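Local structure of protoporphyrinogen oxidase (Exiguobacterium sibiricum, 3LOV) at residues H352-D356 and H357-R361; E152-R155 and P156-D160. The protein binds FAD and probably oxidises coproporphyrinogen III to coproporphyrin III with molecular oxygen, a step of coproporphyrin-dependent heme b synthesis. All blocks are in the same frame, centred on the assembly; numbering follows the deposited sequence.

Contact 1: residues H352-D356 and H357-R361; sequences HSAPD and HTVLR
His357 turns back on Ala354 through a type I beta turn running from Ala354 to His357, where the chain leaves an irregular loop and enters an extended course. The turn is closed by the backbone bond from His357 N to Ala354 O, 3.3 Å long and bent to 143° at the hydrogen. Across the turn, Ala354 CB meets Val359 CG2 at 3.4 Å, closer than usual for two carbons. CG2 is the branch that lies anti to the carbonyl carbon of Val359, beside its backbone N, while CG1 takes the position anti to that N (chi1 -177°). The loop that follows helix 346-349 passes through this turn into strand 357-364, an inner strand of the mixed sheet; Asp347 of that helix accepts a hydrogen bond from Val359 N through OD1. With CG beside its own backbone N (chi1 -63°), the His357 imidazole sets one face over Asp356 O, which lies 3.0 Å from His357 CG. The ring also meets Phe53 edge-to-face, and its NE2 is hydrogen-bonded to Lys399 NZ. With an alanine in place of His357, Lys399 would probably lose this partner and a gap would probably open beside Phe53.

Contact 2: residues E152-R155 and P156-D160; sequences EYLR and PRLGD
Leu154 O accepts Leu158 N at 2.9 Å, and Arg157 N more weakly, as the last turn of helix 150-158 bends at Pro156, whose ring nitrogen has no hydrogen to give. Pro156 CD instead lies 2.9 Å from Glu152 O. With Tyr153 CG anti to the backbone N (chi1 170°), the ring lies where the extended Arg157 chain crosses it at about a right angle: Arg157 CD sits over one face, 4.1 Å from the centroid in a CH-pi contact, and Tyr153 CE1 lies over the guanidinium, the planes 25° apart. Arg157 NH1 reaches Tyr153 O at 2.9 Å, in the carbonyl plane on a lone pair. Glu195 pairs with both Arg157 NE and Tyr153 OH. Leu154 CD2 lies 3.7 Å from Leu158 CD1, the side chains pointing the same way. Arg155 NH1 forms a salt bridge with Asp160 OD1 at 2.9 Å; the oxygen is in the guanidinium plane, but the nitrogen stands above the carboxylate plane. Asp180 and Glu164 also pair with this arginine. Gly159 N closes on Arg155 O at 2.8 Å. Gly159 leaves helix 150-158 with a positive phi (84°), at which a side chain would jam against the preceding carbonyl, and N-caps helix 160-172: a helix-to-helix turn at a glycine.

How the contacts relate
Both contacts are local changes of course within one chain, each partly buried, but their centres lie 39 Å apart and they share no element. Contact 1 leads into a strand whose Val359 side chain is about 10 Å from that of Asp60, which binds FAD. Contact 2 joins two helices away from the annotated sites. Their chemistry differs accordingly. Contact 1 rests on a backbone bond and a small apolar touch, whereas contact 2 adds charged arms that pair with acidic residues on surrounding helices and loops. Ala354 and Val359 are buried in contact 1, Leu154 and Leu158 in contact 2; Pro355, Asp356, Pro156 and Asp160 are exposed.

Contact 1: residues H352-D356 and H357-R361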
loop_
_atom_site.group_PDB
_atom_site.type_symbol
_atom_site.label_atom_id
_atom_site.label_comp_id
_atom_site.label_asym_id
_atom_site.label_seq_id
_atom_site.Cartn_x
_atom_site.Cartn_y
_atom_site.Cartn_z
ATOM N N HIS A 352 6.313 -2.884 20.220
ATOM C CA HIS A 352 7.749 -2.556 20.107
ATOM C C HIS A 352 8.127 -1.107 19.781
ATOM O O HIS A 352 9.282 -0.700 19.953
ATOM C CB HIS A 352 8.378 -3.438 19.017
ATOM C CG HIS A 352 8.036 -3.014 17.609
ATOM N ND1 HIS A 352 6.851 -3.349 16.997
ATOM C CD2 HIS A 352 8.743 -2.318 16.687
ATOM C CE1 HIS A 352 6.839 -2.875 15.760
ATOM N NE2 HIS A 352 7.980 -2.246 15.547
ATOM N N SER A 353 7.183 -0.320 19.285
ATOM C CA SER A 353 7.525 0.960 18.657
ATOM C C SER A 353 7.870 2.129 19.596
ATOM O O SER A 353 8.683 3.002 19.250
ATOM C CB SER A 353 6.366 1.364 17.728
ATOM O OG SER A 353 5.129 1.328 18.433
ATOM N N ALA A 354 7.243 2.169 20.768
ATOM C CA ALA A 354 7.302 3.363 21.613
ATOM C C ALA A 354 6.808 3.012 23.032
ATOM O O ALA A 354 5.763 3.491 23.502
ATOM C CB ALA A 354 6.483 4.476 20.991
ATOM N N PRO A 355 7.577 2.163 23.726
ATOM C CA PRO A 355 7.149 1.514 24.964
ATOM C C PRO A 355 6.592 2.446 26.058
ATOM O O PRO A 355 5.576 2.109 26.696
ATOM C CB PRO A 355 8.440 0.840 25.451
ATOM C CG PRO A 355 9.554 1.664 24.832
ATOM C CD PRO A 355 9.018 1.974 23.474
ATOM N N ASP A 356 7.239 3.592 26.280
ATOM C CA ASP A 356 6.842 4.480 27.381
ATOM C C ASP A 356 6.319 5.813 26.907
ATOM O O ASP A 356 6.615 6.854 27.499
ATOM C CB ASP A 356 8.032 4.704 28.293
ATOM C CG ASP A 356 8.454 3.433 28.969
ATOM O OD1 ASP A 356 7.636 2.912 29.759
ATOM O OD2 ASP A 356 9.565 2.942 28.672
ATOM N N HIS A 357 5.543 5.785 25.830
ATOM C CA HIS A 357 5.025 7.010 25.251
ATOM C C HIS A 357 3.714 6.788 24.543
ATOM O O HIS A 357 3.336 5.661 24.245
ATOM C CB HIS A 357 6.024 7.593 24.242
ATOM C CG HIS A 357 7.335 7.989 24.836
ATOM N ND1 HIS A 357 8.288 7.065 25.206
ATOM C CD2 HIS A 357 7.869 9.207 25.088
ATOM C CE1 HIS A 357 9.354 7.698 25.659
ATOM N NE2 HIS A 357 9.124 8.999 25.603
ATOM N N THR A 358 3.037 7.904 24.274
ATOM C CA THR A 358 1.846 7.930 23.480
ATOM C C THR A 358 2.305 8.501 22.156
ATOM O O THR A 358 2.834 9.624 22.096
ATOM C CB THR A 358 0.781 8.810 24.131
ATOM O OG1 THR A 358 0.391 8.206 25.371
ATOM C CG2 THR A 358 -0.455 8.954 23.251
ATOM N N VAL A 359 2.119 7.722 21.088
ATOM C CA VAL A 359 2.529 8.163 19.761
ATOM C C VAL A 359 1.377 8.055 18.789
ATOM O O VAL A 359 0.797 6.967 18.628
ATOM C CB VAL A 359 3.701 7.345 19.268
ATOM C CG1 VAL A 359 4.175 7.857 17.897
ATOM C CG2 VAL A 359 4.841 7.371 20.331
ATOM N N LEU A 360 1.066 9.185 18.147
ATOM C CA LEU A 360 0.001 9.258 17.154
ATOM C C LEU A 360 0.635 9.429 15.756
ATOM O O LEU A 360 1.552 10.222 15.571
ATOM C CB LEU A 360 -1.003 10.388 17.476
ATOM C CG LEU A 360 -1.801 10.359 18.812
ATOM C CD1 LEU A 360 -2.744 11.574 18.947
ATOM C CD2 LEU A 360 -2.621 9.075 18.969
ATOM N N ARG A 361 0.177 8.653 14.782
ATOM C CA ARG A 361 0.621 8.823 13.371
ATOM C C ARG A 361 -0.602 9.152 12.514
ATOM O O ARG A 361 -1.480 8.315 12.359
ATOM C CB ARG A 361 1.362 7.592 12.793
ATOM C CG ARG A 361 2.002 7.897 11.391
ATOM C CD ARG A 361 3.039 6.901 10.869
ATOM N NE ARG A 361 2.437 5.707 10.304
ATOM C CZ ARG A 361 2.935 4.994 9.279
ATOM N NH1 ARG A 361 4.078 5.322 8.675
ATOM N NH2 ARG A 361 2.272 3.940 8.849
#

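Contact 2: residues E152-R155 and P156-D160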
loop_
_atom_site.group_PDB
_atom_site.type_symbol
_atom_site.label_atom_id
_atom_site.label_comp_id
_atom_site.label_asym_id
_atom_site.label_seq_id
_atom_site.Cartn_x
_atom_site.Cartn_y
_atom_site.Cartn_z
ATOM N N GLU A 152 -20.112 -0.098 -7.861
ATOM C CA GLU A 152 -21.180 -0.555 -8.715
ATOM C C GLU A 152 -21.700 -1.927 -8.245
ATOM O O GLU A 152 -22.883 -2.174 -8.315
ATOM C CB GLU A 152 -20.677 -0.643 -10.142
ATOM C CG GLU A 152 -21.708 -0.823 -11.201
ATOM C CD GLU A 152 -21.108 -0.677 -12.620
ATOM O OE1 GLU A 152 -20.260 0.205 -12.824
ATOM O OE2 GLU A 152 -21.502 -1.440 -13.522
ATOM N N TYR A 153 -20.817 -2.804 -7.767
ATOM C CA TYR A 153 -21.239 -4.093 -7.265
ATOM C C TYR A 153 -21.978 -3.939 -5.972
ATOM O O TYR A 153 -23.026 -4.539 -5.784
ATOM C CB TYR A 153 -20.025 -4.992 -7.039
ATOM C CG TYR A 153 -20.305 -6.263 -6.296
ATOM C CD1 TYR A 153 -21.077 -7.244 -6.842
ATOM C CD2 TYR A 153 -19.734 -6.500 -5.059
ATOM C CE1 TYR A 153 -21.312 -8.452 -6.168
ATOM C CE2 TYR A 153 -19.954 -7.664 -4.393
ATOM C CZ TYR A 153 -20.751 -8.641 -4.948
ATOM O OH TYR A 153 -20.956 -9.801 -4.252
ATOM N N LEU A 154 -21.411 -3.179 -5.048
ATOM C CA LEU A 154 -21.956 -3.056 -3.712
ATOM C C LEU A 154 -23.214 -2.167 -3.555
ATOM O O LEU A 154 -24.097 -2.494 -2.756
ATOM C CB LEU A 154 -20.859 -2.592 -2.723
ATOM C CG LEU A 154 -19.709 -3.543 -2.363
ATOM C CD1 LEU A 154 -18.773 -2.856 -1.397
ATOM C CD2 LEU A 154 -20.221 -4.861 -1.751
ATOM N N ARG A 155 -23.306 -1.040 -4.279
ATOM C CA ARG A 155 -24.368 -0.084 -4.028
ATOM C C ARG A 155 -25.781 -0.668 -4.250
ATOM O O ARG A 155 -26.678 -0.450 -3.444
ATOM C CB ARG A 155 -24.181 1.225 -4.833
ATOM C CG ARG A 155 -23.105 2.148 -4.235
ATOM C CD ARG A 155 -22.735 3.250 -5.178
ATOM N NE ARG A 155 -21.648 4.070 -4.669
ATOM C CZ ARG A 155 -21.774 5.093 -3.831
ATOM N NH1 ARG A 155 -22.955 5.474 -3.359
ATOM N NH2 ARG A 155 -20.686 5.713 -3.430
ATOM N N PRO A 156 -25.988 -1.401 -5.340
ATOM C CA PRO A 156 -27.331 -1.989 -5.489
ATOM C C PRO A 156 -27.707 -3.046 -4.424
ATOM O O PRO A 156 -28.893 -3.296 -4.205
ATOM C CB PRO A 156 -27.305 -2.628 -6.897
ATOM C CG PRO A 156 -26.008 -2.148 -7.552
ATOM C CD PRO A 156 -25.100 -1.644 -6.498
ATOM N N ARG A 157 -26.710 -3.668 -3.794
ATOM C CA ARG A 157 -26.934 -4.715 -2.816
ATOM C C ARG A 157 -27.072 -4.182 -1.408
ATOM O O ARG A 157 -27.762 -4.787 -0.595
ATOM C CB ARG A 157 -25.796 -5.747 -2.864
ATOM C CG ARG A 157 -25.749 -6.523 -4.196
ATOM C CD ARG A 157 -24.479 -7.389 -4.395
ATOM N NE ARG A 157 -24.683 -8.274 -5.532
ATOM C CZ ARG A 157 -24.698 -7.873 -6.814
ATOM N NH1 ARG A 157 -24.447 -6.612 -7.159
ATOM N NH2 ARG A 157 -24.988 -8.732 -7.765
ATOM N N LEU A 158 -26.372 -3.091 -1.103
ATOM C CA LEU A 158 -26.262 -2.586 0.263
ATOM C C LEU A 158 -26.770 -1.151 0.440
ATOM O O LEU A 158 -26.902 -0.683 1.578
ATOM C CB LEU A 158 -24.799 -2.626 0.754
ATOM C CG LEU A 158 -24.112 -3.965 0.789
ATOM C CD1 LEU A 158 -22.556 -3.748 0.917
ATOM C CD2 LEU A 158 -24.729 -4.861 1.901
ATOM N N GLY A 159 -27.012 -0.449 -0.663
ATOM C CA GLY A 159 -27.409 0.949 -0.613
ATOM C C GLY A 159 -26.254 1.942 -0.488
ATOM O O GLY A 159 -25.137 1.610 -0.040
ATOM N N ASP A 160 -26.537 3.179 -0.870
ATOM C CA ASP A 160 -25.511 4.226 -0.939
ATOM C C ASP A 160 -24.989 4.637 0.416
ATOM O O ASP A 160 -23.769 4.803 0.587
ATOM C CB ASP A 160 -26.041 5.471 -1.647
ATOM C CG ASP A 160 -26.372 5.234 -3.090
ATOM O OD1 ASP A 160 -25.662 4.489 -3.823
ATOM O OD2 ASP A 160 -27.349 5.850 -3.535
#